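PDB 1NPY: shikimate dehydrogenase-like protein HI_0607 from Haemophilus influenzae, which catalyses the NADP(+)-dependent oxidation of shikimate to 3-dehydroshikimate in vitro, though weakly, so that shikimate may not be its biological substrate. Local coordinates for residues Gln43-Ala48 / Met64-Thr69; Tyr26-Leu31 / Glu245-Tyr250; Met215-Pro220 / Thr232-Ala237. All blocks are in the same frame, centred on the assembly; numbering follows the deposited sequence.

Contact 1: residues Gln43-Ala48 / Met64-Thr69; sequences QDIEHA and MPFKET
Side-chain torsions bring Ile45 and Phe66 together: in Ile45 a chi1 of -166° puts CG1 opposite the backbone nitrogen and a chi2 of 53° then turns CD1 onto the Phe66 ring, while Phe66 turns CG away from its carbonyl carbon, beside the backbone N. The pair belongs to the substrate-binding domain of the shikimate dehydrogenase fold. Here helix 45-55 makes the beta-alpha-beta crossover from strand 35-40 to strand 59-62, and its first turn meets the loop that follows the second of these strands. At the closest point Ile45 CD1 lies 3.8 Å from Phe66 CG. It approaches obliquely, 4.2 Å from the ring centroid, an off-centre CH-pi contact shifted toward the root of the side chain. Farther back along the isoleucine, CB of Ile45 lies 3.9 Å from Phe66 CD1. Across the ring plane from the isoleucine, CD of Pro65, which follows a cis peptide bond, lies over the ring centre at 3.7 Å above the plane, so the phenyl group has neighbours on both sides within this small cluster. Leu12 of strand 7-12 also touches Ile45, tying the helix start to the sheet. The turn that presents Ile45 is secured by Asp44 at the N-cap: its OD1 accepts from His47 N at 3.3 Å, the donor standing well above the carboxylate plane. Lys67, the inferred proton donor/acceptor, directly follows Phe66, but its side chain runs elsewhere, forming a weak, long ion pair with Asp103. Farther along the loop Thr69 supplies the second foothold. Its OG1 sits at the edge of the Phe66 ring, in the ring plane, and Ile45 CG2 comes to 3.8 Å from this same Thr69 OG1.

Contact 2: residues Tyr26-Leu31 / Glu245-Tyr250; sequences YLYDKL and EQFELY
Helices 19-31 and 235-251 pack through one ring, that of Phe247, which meets Leu27, Tyr28 and Leu31. The axes of the two short segments pass 12.3 Å apart at a crossing angle of -52°, a separation bridged by the aromatic side chain. With CG anti to the backbone N (chi1 -176°), Phe247 stretches straight across, and its outer atoms do the touching. CE1 is held between two neighbours: Leu27 CB at 3.4 Å from Phe247 CE1, and the Tyr28 ring, whose CE1 is equally near. Leu27 CD1 reaches over one face of the phenyl ring. The tyrosine and phenylalanine planes are inclined by only 26°, yet the rings are so far slid apart, with centroids 5.4 Å from each other, that they barely overlap. In shikimate dehydrogenases the chain returns from the dinucleotide-binding domain to the substrate-binding domain near its C-terminus, and helix 235-251, which follows strand 231-233, makes this return here. One turn beyond Leu27, Leu31 CD1 comes in obliquely to 3.8 Å from Phe247 CE2. Leu33 and Pro255 also touch Phe247, Ala263 of helix 257-268 touches Leu27, and the ring of Phe35 meets that of Tyr28.

Contact 3: residues Met215-Pro220 / Thr232-Ala237; sequences MPVETP and TISGAA
The backbones of Val217 and Ser234 approach to 6.0 Å between their CA atoms, where an inverse gamma turn centred on Glu218 comes beside the start of helix 235-251. That turn is closed by a weak bond from Thr219 N to Val217 O. The same carbonyl oxygen takes a second partner: a water donates to it at 2.8 Å between the water and Val217 O, and in turn accepts from Ser234 OG. A single water thus joins loop to helix start. Ser234 OG has a double task, for while it gives its proton to the water it also accepts from Ala236 N, 3.2 Å from Ser234 OG, as the N-cap of the helix. Its chi1 of 149°, away from the usual staggered values, places the hydroxyl where both can be met. The methyls of Val217 pack against the serine and the helix start. CG1, opposite the backbone N of Val217, lies 3.4 Å from Ser234 OG, and the other branch leans on the first turn of the helix, with Val217 CG2 4.1 Å from Ala236 CB. Only a small area is buried, and Val217 remains exposed. A second helix begins nearby, capped in similar fashion: Thr219 OG1 bonds to Ile222 N and also to Asp211. Both caps lie just past the C-terminal ends of the neighbouring parallel strands 208-211 and 231-233, which helix 220-227 connects as a beta-alpha-beta unit. The two strands are the last in a six-stranded parallel sheet of order 3-2-1-4-5-6, the Rossmann-type fold of the dinucleotide-binding domain.

In the fold
Helix 235-251 shows how one element can serve two domains: its first turn forms contact 3 in the dinucleotide-binding domain, and its later turns form contact 2 against the substrate-binding domain, the two centres about 24 Å apart. Contact 1 lies about 24 Å from contact 2 between centres and about 29 Å from contact 3, on the other side of the chain's centre. Lys67, the inferred proton donor/acceptor, lies on the 64-69 loop but takes no part in contact 1; contacts 1 and 2 both lie away from the sites. The Ala236 side chain of contact 3 is about 11 Å from that of Met130, which probably binds NADP(+), and about 12 Å from that of Asp103, inferred to bind substrate.

Contact 1: residues Gln43-Ala48 / Met64-Thr69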
ATOM      1  N   GLN A  43      -6.623   2.815 -22.054  1.00 13.62           N
ATOM      2  CA  GLN A  43      -6.429   4.245 -22.280  1.00 15.28           C
ATOM      3  C   GLN A  43      -7.738   5.007 -22.145  1.00 14.13           C
ATOM      4  O   GLN A  43      -7.814   6.199 -22.466  1.00 15.32           O
ATOM      5  CB  GLN A  43      -5.794   4.493 -23.651  1.00 17.09           C
ATOM      6  CG  GLN A  43      -4.439   3.838 -23.862  1.00 21.14           C
ATOM      7  CD  GLN A  43      -3.849   4.305 -25.164  1.00 31.28           C
ATOM      8  OE1 GLN A  43      -4.129   3.725 -26.214  1.00 39.60           O
ATOM      9  NE2 GLN A  43      -3.111   5.408 -25.118  1.00 36.16           N
ATOM     10  N   ASP A  44      -8.760   4.367 -21.586  1.00 13.02           N
ATOM     11  CA  ASP A  44     -10.061   4.993 -21.388  1.00 11.85           C
ATOM     12  C   ASP A  44     -10.704   4.515 -20.092  1.00 12.03           C
ATOM     13  O   ASP A  44     -11.574   3.631 -20.134  1.00 11.52           O
ATOM     14  CB  ASP A  44     -10.947   4.593 -22.563  1.00 13.83           C
ATOM     15  CG  ASP A  44     -12.311   5.245 -22.578  1.00 13.99           C
ATOM     16  OD1 ASP A  44     -12.757   5.956 -21.643  1.00 15.66           O
ATOM     17  OD2 ASP A  44     -13.043   5.057 -23.569  1.00 15.67           O
ATOM     18  N   ILE A  45     -10.281   5.104 -18.974  1.00 10.96           N
ATOM     19  CA  ILE A  45     -10.726   4.692 -17.641  1.00 10.43           C
ATOM     20  C   ILE A  45     -12.248   4.713 -17.544  1.00  9.77           C
ATOM     21  O   ILE A  45     -12.836   3.813 -16.911  1.00  9.88           O
ATOM     22  CB  ILE A  45     -10.014   5.511 -16.522  1.00 10.08           C
ATOM     23  CG1 ILE A  45     -10.185   4.897 -15.125  1.00  9.53           C
ATOM     24  CG2 ILE A  45     -10.534   6.924 -16.499  1.00 12.57           C
ATOM     25  CD1 ILE A  45      -9.795   3.430 -15.052  1.00 11.38           C
ATOM     26  N   GLU A  46     -12.893   5.723 -18.132  1.00  9.81           N
ATOM     27  CA  GLU A  46     -14.351   5.790 -18.097  1.00  9.83           C
ATOM     28  C   GLU A  46     -15.022   4.508 -18.575  1.00 10.69           C
ATOM     29  O   GLU A  46     -15.866   3.915 -17.892  1.00  9.16           O
ATOM     30  CB  GLU A  46     -14.896   6.966 -18.912  1.00 10.10           C
ATOM     31  CG  GLU A  46     -16.398   7.008 -19.037  1.00 10.07           C
ATOM     32  CD  GLU A  46     -16.905   8.193 -19.847  1.00 14.94           C
ATOM     33  OE1 GLU A  46     -16.138   9.014 -20.387  1.00 18.86           O
ATOM     34  OE2 GLU A  46     -18.129   8.277 -19.943  1.00 15.61           O
ATOM     35  N   HIS A  47     -14.664   4.071 -19.772  1.00  9.45           N
ATOM     36  CA  HIS A  47     -15.327   2.895 -20.339  1.00  9.69           C
ATOM     37  C   HIS A  47     -14.770   1.589 -19.788  1.00  9.00           C
ATOM     38  O   HIS A  47     -15.470   0.578 -19.797  1.00  8.62           O
ATOM     39  CB  HIS A  47     -15.350   2.942 -21.871  1.00  9.66           C
ATOM     40  CG  HIS A  47     -16.131   4.097 -22.405  1.00 13.44           C
ATOM     41  ND1 HIS A  47     -17.497   4.198 -22.265  1.00 15.86           N
ATOM     42  CD2 HIS A  47     -15.729   5.249 -22.988  1.00 11.82           C
ATOM     43  CE1 HIS A  47     -17.903   5.358 -22.753  1.00 10.94           C
ATOM     44  NE2 HIS A  47     -16.858   5.987 -23.252  1.00 14.08           N
ATOM     45  N   ALA A  48     -13.561   1.620 -19.242  1.00  9.60           N
ATOM     46  CA  ALA A  48     -13.048   0.467 -18.507  1.00  8.90           C
ATOM     47  C   ALA A  48     -13.885   0.200 -17.260  1.00  8.55           C
ATOM     48  O   ALA A  48     -14.322  -0.939 -17.057  1.00  8.05           O
ATOM     49  CB  ALA A  48     -11.608   0.685 -18.151  1.00  9.27           C
ATOM     50  N   MET A  64      -1.725   3.268 -10.647  1.00 11.91           N
ATOM     51  CA  MET A  64      -1.403   4.450 -11.443  1.00 13.87           C
ATOM     52  C   MET A  64      -1.614   4.143 -12.933  1.00 12.50           C
ATOM     53  O   MET A  64      -1.289   3.036 -13.360  1.00 10.69           O
ATOM     54  CB  MET A  64       0.049   4.852 -11.121  1.00 15.08           C
ATOM     55  CG  MET A  64       0.122   5.605  -9.800  1.00 21.84           C
ATOM     56  SD  MET A  64       1.639   6.577  -9.581  1.00 38.33           S
ATOM     57  CE  MET A  64       1.338   7.882 -10.826  1.00 37.44           C
ATOM     58  N   PRO A  65      -2.120   5.082 -13.728  1.00 12.09           N
ATOM     59  CA  PRO A  65      -2.522   6.432 -13.317  1.00 12.25           C
ATOM     60  C   PRO A  65      -4.012   6.676 -13.113  1.00 11.59           C
ATOM     61  O   PRO A  65      -4.539   7.730 -13.445  1.00 12.96           O
ATOM     62  CB  PRO A  65      -2.078   7.253 -14.525  1.00 13.95           C
ATOM     63  CG  PRO A  65      -2.421   6.367 -15.667  1.00 12.94           C
ATOM     64  CD  PRO A  65      -2.159   4.948 -15.197  1.00 12.85           C
ATOM     65  N   PHE A  66      -4.699   5.704 -12.539  1.00 10.14           N
ATOM     66  CA  PHE A  66      -6.156   5.693 -12.502  1.00 10.44           C
ATOM     67  C   PHE A  66      -6.760   5.794 -11.105  1.00 10.21           C
ATOM     68  O   PHE A  66      -7.974   5.661 -10.999  1.00 10.17           O
ATOM     69  CB  PHE A  66      -6.669   4.399 -13.133  1.00 10.24           C
ATOM     70  CG  PHE A  66      -6.130   4.118 -14.510  1.00 10.62           C
ATOM     71  CD1 PHE A  66      -6.259   5.062 -15.521  1.00 11.71           C
ATOM     72  CD2 PHE A  66      -5.557   2.891 -14.809  1.00 11.90           C
ATOM     73  CE1 PHE A  66      -5.759   4.791 -16.802  1.00 12.47           C
ATOM     74  CE2 PHE A  66      -5.084   2.605 -16.089  1.00 12.73           C
ATOM     75  CZ  PHE A  66      -5.205   3.563 -17.084  1.00 10.21           C
ATOM     76  N   LYS A  67      -5.963   5.982 -10.053  1.00 10.58           N
ATOM     77  CA  LYS A  67      -6.456   5.846  -8.685  1.00  9.70           C
ATOM     78  C   LYS A  67      -7.378   7.000  -8.308  1.00 10.72           C
ATOM     79  O   LYS A  67      -8.279   6.852  -7.465  1.00  9.93           O
ATOM     80  CB  LYS A  67      -5.292   5.731  -7.690  1.00 11.32           C
ATOM     81  CG  LYS A  67      -4.491   4.436  -7.784  1.00 10.22           C
ATOM     82  CD  LYS A  67      -3.555   4.384  -6.573  1.00 15.15           C
ATOM     83  CE  LYS A  67      -2.748   3.108  -6.501  1.00 19.05           C
ATOM     84  NZ  LYS A  67      -1.784   3.303  -5.385  1.00 24.23           N
ATOM     85  N   GLU A  68      -7.198   8.141  -8.970  1.00 10.41           N
ATOM     86  CA  GLU A  68      -8.170   9.221  -8.824  1.00 11.70           C
ATOM     87  C   GLU A  68      -9.160   9.371  -9.977  1.00 11.47           C
ATOM     88  O   GLU A  68     -10.340   9.652  -9.756  1.00 10.90           O
ATOM     89  CB  GLU A  68      -7.462  10.552  -8.580  1.00 13.08           C
ATOM     90  CG  GLU A  68      -6.562  10.536  -7.361  1.00 17.73           C
ATOM     91  CD  GLU A  68      -5.217   9.873  -7.583  1.00 24.74           C
ATOM     92  OE1 GLU A  68      -4.646  10.014  -8.690  1.00 27.45           O
ATOM     93  OE2 GLU A  68      -4.736   9.207  -6.626  1.00 32.48           O
ATOM     94  N   THR A  69      -8.690   9.173 -11.202  1.00 12.01           N
ATOM     95  CA  THR A  69      -9.584   9.292 -12.360  1.00 11.42           C
ATOM     96  C   THR A  69     -10.700   8.258 -12.435  1.00 10.92           C
ATOM     97  O   THR A  69     -11.696   8.514 -13.105  1.00 10.59           O
ATOM     98  CB  THR A  69      -8.837   9.351 -13.713  1.00 12.21           C
ATOM     99  OG1 THR A  69      -8.069   8.159 -13.931  1.00 10.95           O
ATOM    100  CG2 THR A  69      -7.831  10.512 -13.747  1.00 14.15           C
TER

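Contact 2: residues Tyr26-Leu31 / Glu245-Tyr250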
ATOM      1  N   TYR A  26      -3.137 -18.388  -7.667  1.00  7.64           N
ATOM      2  CA  TYR A  26      -2.666 -19.423  -6.754  1.00  9.57           C
ATOM      3  C   TYR A  26      -3.632 -19.666  -5.598  1.00  9.65           C
ATOM      4  O   TYR A  26      -3.965 -20.819  -5.279  1.00  9.67           O
ATOM      5  CB  TYR A  26      -1.296 -19.034  -6.226  1.00  8.53           C
ATOM      6  CG  TYR A  26      -0.645 -20.056  -5.315  1.00 10.23           C
ATOM      7  CD1 TYR A  26       0.096 -21.119  -5.818  1.00 11.88           C
ATOM      8  CD2 TYR A  26      -0.770 -19.936  -3.941  1.00 12.06           C
ATOM      9  CE1 TYR A  26       0.707 -22.054  -4.964  1.00 13.26           C
ATOM     10  CE2 TYR A  26      -0.164 -20.855  -3.084  1.00 15.13           C
ATOM     11  CZ  TYR A  26       0.568 -21.900  -3.602  1.00 15.05           C
ATOM     12  OH  TYR A  26       1.166 -22.798  -2.725  1.00 15.70           O
ATOM     13  N   LEU A  27      -4.060 -18.574  -4.975  1.00  8.78           N
ATOM     14  CA  LEU A  27      -4.997 -18.703  -3.857  1.00  9.94           C
ATOM     15  C   LEU A  27      -6.358 -19.218  -4.292  1.00  9.68           C
ATOM     16  O   LEU A  27      -6.954 -19.998  -3.542  1.00 10.55           O
ATOM     17  CB  LEU A  27      -5.120 -17.381  -3.102  1.00  9.43           C
ATOM     18  CG  LEU A  27      -3.864 -16.947  -2.343  1.00 11.39           C
ATOM     19  CD1 LEU A  27      -3.885 -15.491  -1.926  1.00 12.03           C
ATOM     20  CD2 LEU A  27      -3.615 -17.885  -1.166  1.00 13.15           C
ATOM     21  N   TYR A  28      -6.903 -18.820  -5.442  1.00 10.32           N
ATOM     22  CA  TYR A  28      -8.167 -19.419  -5.886  1.00 10.27           C
ATOM     23  C   TYR A  28      -8.075 -20.927  -5.989  1.00 11.69           C
ATOM     24  O   TYR A  28      -8.964 -21.645  -5.568  1.00 11.98           O
ATOM     25  CB  TYR A  28      -8.649 -18.903  -7.246  1.00 10.43           C
ATOM     26  CG  TYR A  28      -8.812 -17.408  -7.322  1.00  9.59           C
ATOM     27  CD1 TYR A  28      -9.362 -16.653  -6.296  1.00  8.45           C
ATOM     28  CD2 TYR A  28      -8.492 -16.739  -8.494  1.00  8.76           C
ATOM     29  CE1 TYR A  28      -9.525 -15.273  -6.424  1.00  8.97           C
ATOM     30  CE2 TYR A  28      -8.698 -15.376  -8.642  1.00  9.60           C
ATOM     31  CZ  TYR A  28      -9.187 -14.629  -7.603  1.00 12.41           C
ATOM     32  OH  TYR A  28      -9.363 -13.266  -7.692  1.00 10.10           O
ATOM     33  N   ASP A  29      -6.969 -21.400  -6.547  1.00 11.70           N
ATOM     34  CA  ASP A  29      -6.751 -22.821  -6.671  1.00 13.82           C
ATOM     35  C   ASP A  29      -6.731 -23.504  -5.301  1.00 12.93           C
ATOM     36  O   ASP A  29      -7.416 -24.518  -5.113  1.00 12.99           O
ATOM     37  CB  ASP A  29      -5.484 -23.053  -7.482  1.00 14.00           C
ATOM     38  CG  ASP A  29      -5.185 -24.523  -7.604  1.00 20.89           C
ATOM     39  OD1 ASP A  29      -5.990 -25.197  -8.277  1.00 24.53           O
ATOM     40  OD2 ASP A  29      -4.218 -25.044  -7.020  1.00 25.24           O
ATOM     41  N   LYS A  30      -5.925 -22.983  -4.375  1.00 12.34           N
ATOM     42  CA  LYS A  30      -5.743 -23.592  -3.066  1.00 12.77           C
ATOM     43  C   LYS A  30      -7.022 -23.583  -2.247  1.00 13.90           C
ATOM     44  O   LYS A  30      -7.231 -24.508  -1.450  1.00 14.02           O
ATOM     45  CB  LYS A  30      -4.597 -22.950  -2.275  1.00 13.44           C
ATOM     46  CG  LYS A  30      -3.215 -23.144  -2.908  1.00 14.39           C
ATOM     47  CD  LYS A  30      -2.746 -24.583  -2.717  1.00 20.67           C
ATOM     48  CE  LYS A  30      -1.350 -24.867  -3.226  1.00 21.34           C
ATOM     49  NZ  LYS A  30      -0.788 -25.993  -2.424  1.00 23.70           N
ATOM     50  N   LEU A  31      -7.869 -22.571  -2.426  1.00 11.64           N
ATOM     51  CA  LEU A  31      -9.103 -22.433  -1.656  1.00 12.09           C
ATOM     52  C   LEU A  31     -10.359 -22.999  -2.328  1.00 12.28           C
ATOM     53  O   LEU A  31     -11.441 -22.954  -1.743  1.00 13.78           O
ATOM     54  CB  LEU A  31      -9.341 -20.966  -1.284  1.00 12.48           C
ATOM     55  CG  LEU A  31      -8.496 -20.379  -0.148  1.00 14.89           C
ATOM     56  CD1 LEU A  31      -8.946 -18.956   0.159  1.00 17.22           C
ATOM     57  CD2 LEU A  31      -8.639 -21.193   1.115  1.00 17.36           C
ATOM     58  N   GLU A 245      -6.194  -8.142   1.494  1.00  9.40           N
ATOM     59  CA  GLU A 245      -7.415  -7.417   1.825  1.00  9.83           C
ATOM     60  C   GLU A 245      -8.331  -7.336   0.592  1.00  8.40           C
ATOM     61  O   GLU A 245      -9.557  -7.463   0.696  1.00  8.10           O
ATOM     62  CB  GLU A 245      -7.129  -6.025   2.402  1.00 10.70           C
ATOM     63  CG  GLU A 245      -6.379  -6.079   3.738  1.00 14.27           C
ATOM     64  CD  GLU A 245      -7.258  -6.422   4.918  1.00 21.36           C
ATOM     65  OE1 GLU A 245      -8.439  -6.030   4.876  1.00 25.78           O
ATOM     66  OE2 GLU A 245      -6.765  -7.045   5.892  1.00 31.75           O
ATOM     67  N   GLN A 246      -7.749  -7.117  -0.581  1.00  9.12           N
ATOM     68  CA  GLN A 246      -8.513  -7.193  -1.826  1.00  8.01           C
ATOM     69  C   GLN A 246      -9.118  -8.579  -2.005  1.00  8.56           C
ATOM     70  O   GLN A 246     -10.301  -8.721  -2.314  1.00  7.47           O
ATOM     71  CB  GLN A 246      -7.673  -6.838  -3.048  1.00  8.87           C
ATOM     72  CG  GLN A 246      -7.189  -5.412  -3.017  1.00  9.01           C
ATOM     73  CD  GLN A 246      -6.199  -5.091  -4.107  1.00 12.20           C
ATOM     74  OE1 GLN A 246      -5.395  -5.951  -4.480  1.00 13.78           O
ATOM     75  NE2 GLN A 246      -6.241  -3.862  -4.620  1.00  7.61           N
ATOM     76  N   PHE A 247      -8.303  -9.605  -1.787  1.00  7.31           N
ATOM     77  CA  PHE A 247      -8.771 -10.970  -2.002  1.00  8.05           C
ATOM     78  C   PHE A 247      -9.990 -11.259  -1.137  1.00  7.16           C
ATOM     79  O   PHE A 247     -10.998 -11.838  -1.596  1.00  8.12           O
ATOM     80  CB  PHE A 247      -7.639 -11.940  -1.698  1.00  7.86           C
ATOM     81  CG  PHE A 247      -7.979 -13.361  -1.977  1.00  8.04           C
ATOM     82  CD1 PHE A 247      -7.530 -13.965  -3.145  1.00  9.01           C
ATOM     83  CD2 PHE A 247      -8.698 -14.131  -1.067  1.00 10.50           C
ATOM     84  CE1 PHE A 247      -7.824 -15.272  -3.430  1.00  8.78           C
ATOM     85  CE2 PHE A 247      -9.000 -15.460  -1.373  1.00  8.88           C
ATOM     86  CZ  PHE A 247      -8.535 -16.040  -2.514  1.00 10.64           C
ATOM     87  N   GLU A 248      -9.912 -10.806   0.112  1.00  8.01           N
ATOM     88  CA  GLU A 248     -10.988 -11.021   1.073  1.00  9.15           C
ATOM     89  C   GLU A 248     -12.233 -10.215   0.683  1.00  8.88           C
ATOM     90  O   GLU A 248     -13.360 -10.692   0.784  1.00  9.77           O
ATOM     91  CB  GLU A 248     -10.558 -10.677   2.501  1.00  9.75           C
ATOM     92  CG  GLU A 248     -11.597 -11.082   3.541  1.00 13.65           C
ATOM     93  CD  GLU A 248     -11.143 -10.750   4.953  1.00 18.91           C
ATOM     94  OE1 GLU A 248     -11.960 -10.699   5.904  1.00 21.75           O
ATOM     95  OE2 GLU A 248      -9.921 -10.550   5.111  1.00 22.81           O
ATOM     96  N   LEU A 249     -12.046  -9.007   0.178  1.00  8.52           N
ATOM     97  CA  LEU A 249     -13.182  -8.232  -0.299  1.00  9.39           C
ATOM     98  C   LEU A 249     -13.895  -8.932  -1.460  1.00  9.34           C
ATOM     99  O   LEU A 249     -15.121  -8.936  -1.557  1.00  9.98           O
ATOM    100  CB  LEU A 249     -12.737  -6.834  -0.687  1.00  9.05           C
ATOM    101  CG  LEU A 249     -12.505  -5.897   0.491  1.00 11.30           C
ATOM    102  CD1 LEU A 249     -11.708  -4.673   0.079  1.00 10.30           C
ATOM    103  CD2 LEU A 249     -13.793  -5.451   1.166  1.00 15.12           C
ATOM    104  N   TYR A 250     -13.118  -9.491  -2.374  1.00  8.56           N
ATOM    105  CA  TYR A 250     -13.731 -10.067  -3.575  1.00  7.82           C
ATOM    106  C   TYR A 250     -14.409 -11.412  -3.296  1.00  9.24           C
ATOM    107  O   TYR A 250     -15.456 -11.686  -3.878  1.00  8.68           O
ATOM    108  CB  TYR A 250     -12.719 -10.293  -4.687  1.00  7.45           C
ATOM    109  CG  TYR A 250     -11.872  -9.103  -5.117  1.00  7.25           C
ATOM    110  CD1 TYR A 250     -12.306  -7.793  -5.000  1.00  7.95           C
ATOM    111  CD2 TYR A 250     -10.628  -9.318  -5.671  1.00  9.84           C
ATOM    112  CE1 TYR A 250     -11.487  -6.735  -5.388  1.00  7.54           C
ATOM    113  CE2 TYR A 250      -9.791  -8.277  -6.049  1.00  7.67           C
ATOM    114  CZ  TYR A 250     -10.254  -6.983  -5.931  1.00  7.76           C
ATOM    115  OH  TYR A 250      -9.417  -5.958  -6.295  1.00 10.07           O
TER

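Contact 3: residues Met215-Pro220 / Thr232-Ala237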
ATOM      1  N   MET A 215      11.325  -3.876  -2.815  1.00 19.29           N
ATOM      2  CA  MET A 215      12.365  -4.589  -3.552  1.00 19.21           C
ATOM      3  C   MET A 215      13.606  -3.701  -3.572  1.00 18.04           C
ATOM      4  O   MET A 215      13.580  -2.610  -4.158  1.00 16.98           O
ATOM      5  CB  MET A 215      11.901  -4.873  -4.982  1.00 20.80           C
ATOM      6  CG  MET A 215      12.940  -5.551  -5.862  1.00 24.71           C
ATOM      7  SD  MET A 215      13.390  -7.222  -5.327  1.00 34.57           S
ATOM      8  CE  MET A 215      12.149  -8.126  -6.258  1.00 34.80           C
ATOM      9  N   PRO A 216      14.676  -4.130  -2.916  1.00 16.95           N
ATOM     10  CA  PRO A 216      14.753  -5.362  -2.120  1.00 17.97           C
ATOM     11  C   PRO A 216      14.085  -5.157  -0.766  1.00 17.72           C
ATOM     12  O   PRO A 216      13.892  -4.007  -0.394  1.00 17.19           O
ATOM     13  CB  PRO A 216      16.262  -5.501  -1.889  1.00 18.14           C
ATOM     14  CG  PRO A 216      16.713  -4.062  -1.756  1.00 17.45           C
ATOM     15  CD  PRO A 216      15.920  -3.345  -2.825  1.00 17.21           C
ATOM     16  N   VAL A 217      13.835  -6.219  -0.006  1.00 18.98           N
ATOM     17  CA  VAL A 217      13.430  -6.056   1.386  1.00 19.61           C
ATOM     18  C   VAL A 217      14.563  -5.373   2.159  1.00 18.54           C
ATOM     19  O   VAL A 217      14.335  -4.453   2.960  1.00 17.51           O
ATOM     20  CB  VAL A 217      13.122  -7.444   1.990  1.00 19.96           C
ATOM     21  CG1 VAL A 217      12.837  -7.346   3.491  1.00 23.26           C
ATOM     22  CG2 VAL A 217      11.952  -8.052   1.236  1.00 21.32           C
ATOM     23  N   GLU A 218      15.782  -5.869   1.953  1.00 16.99           N
ATOM     24  CA  GLU A 218      16.913  -5.393   2.735  1.00 16.74           C
ATOM     25  C   GLU A 218      17.493  -4.155   2.046  1.00 16.22           C
ATOM     26  O   GLU A 218      18.561  -4.220   1.406  1.00 15.50           O
ATOM     27  CB  GLU A 218      17.959  -6.501   2.883  1.00 17.37           C
ATOM     28  CG  GLU A 218      17.469  -7.716   3.665  1.00 21.08           C
ATOM     29  CD  GLU A 218      17.425  -7.464   5.163  1.00 23.87           C
ATOM     30  OE1 GLU A 218      18.207  -6.624   5.654  1.00 26.96           O
ATOM     31  OE2 GLU A 218      16.566  -8.040   5.862  1.00 29.30           O
ATOM     32  N   THR A 219      16.772  -3.036   2.140  1.00 13.43           N
ATOM     33  CA  THR A 219      17.342  -1.736   1.770  1.00 13.59           C
ATOM     34  C   THR A 219      18.471  -1.341   2.729  1.00 12.53           C
ATOM     35  O   THR A 219      18.589  -1.939   3.793  1.00 11.60           O
ATOM     36  CB  THR A 219      16.295  -0.613   1.820  1.00 12.41           C
ATOM     37  OG1 THR A 219      15.716  -0.605   3.133  1.00 12.39           O
ATOM     38  CG2 THR A 219      15.148  -0.821   0.834  1.00 13.23           C
ATOM     39  N   PRO A 220      19.326  -0.369   2.403  1.00 11.93           N
ATOM     40  CA  PRO A 220      20.332   0.059   3.375  1.00 11.08           C
ATOM     41  C   PRO A 220      19.755   0.496   4.720  1.00 10.56           C
ATOM     42  O   PRO A 220      20.310   0.166   5.770  1.00  9.19           O
ATOM     43  CB  PRO A 220      21.096   1.164   2.629  1.00 12.30           C
ATOM     44  CG  PRO A 220      20.937   0.798   1.218  1.00 11.43           C
ATOM     45  CD  PRO A 220      19.470   0.376   1.139  1.00 12.72           C
ATOM     46  N   THR A 232      11.832  -3.827  12.614  1.00 14.44           N
ATOM     47  CA  THR A 232      11.621  -3.432  11.224  1.00 14.13           C
ATOM     48  C   THR A 232      10.317  -3.942  10.622  1.00 13.89           C
ATOM     49  O   THR A 232       9.834  -5.023  10.960  1.00 14.62           O
ATOM     50  CB  THR A 232      12.741  -3.902  10.308  1.00 13.95           C
ATOM     51  OG1 THR A 232      12.811  -5.331  10.283  1.00 17.24           O
ATOM     52  CG2 THR A 232      14.092  -3.429  10.746  1.00 13.93           C
ATOM     53  N   ILE A 233       9.762  -3.112   9.750  1.00 11.97           N
ATOM     54  CA  ILE A 233       8.583  -3.395   8.932  1.00 12.60           C
ATOM     55  C   ILE A 233       8.966  -3.111   7.485  1.00 12.83           C
ATOM     56  O   ILE A 233       9.449  -2.021   7.208  1.00 11.12           O
ATOM     57  CB  ILE A 233       7.393  -2.508   9.344  1.00 12.37           C
ATOM     58  CG1 ILE A 233       7.198  -2.587  10.855  1.00 14.30           C
ATOM     59  CG2 ILE A 233       6.087  -2.949   8.634  1.00 14.61           C
ATOM     60  CD1 ILE A 233       6.082  -1.720  11.336  1.00 12.47           C
ATOM     61  N   SER A 234       8.788  -4.077   6.588  1.00 13.97           N
ATOM     62  CA  SER A 234       9.316  -3.991   5.233  1.00 15.31           C
ATOM     63  C   SER A 234       8.166  -3.779   4.268  1.00 14.91           C
ATOM     64  O   SER A 234       7.029  -4.094   4.600  1.00 12.43           O
ATOM     65  CB  SER A 234      10.045  -5.303   4.917  1.00 18.02           C
ATOM     66  OG  SER A 234       9.940  -5.571   3.534  1.00 22.34           O
ATOM     67  N   GLY A 235       8.443  -3.242   3.087  1.00 15.60           N
ATOM     68  CA  GLY A 235       7.410  -2.932   2.117  1.00 15.29           C
ATOM     69  C   GLY A 235       6.734  -4.165   1.548  1.00 15.21           C
ATOM     70  O   GLY A 235       5.608  -4.091   1.051  1.00 15.09           O
ATOM     71  N   ALA A 236       7.421  -5.300   1.610  1.00 15.76           N
ATOM     72  CA  ALA A 236       6.837  -6.555   1.157  1.00 15.74           C
ATOM     73  C   ALA A 236       5.593  -6.897   1.974  1.00 15.45           C
ATOM     74  O   ALA A 236       4.616  -7.416   1.431  1.00 15.11           O
ATOM     75  CB  ALA A 236       7.838  -7.679   1.212  1.00 16.85           C
ATOM     76  N   ALA A 237       5.657  -6.663   3.281  1.00 15.52           N
ATOM     77  CA  ALA A 237       4.482  -6.864   4.117  1.00 14.84           C
ATOM     78  C   ALA A 237       3.300  -6.010   3.679  1.00 13.80           C
ATOM     79  O   ALA A 237       2.160  -6.468   3.823  1.00 11.69           O
ATOM     80  CB  ALA A 237       4.773  -6.580   5.578  1.00 15.22           C
TER
HETATM   81  O   HOH W   1      11.830  -3.160   2.967  1.00 20.82           O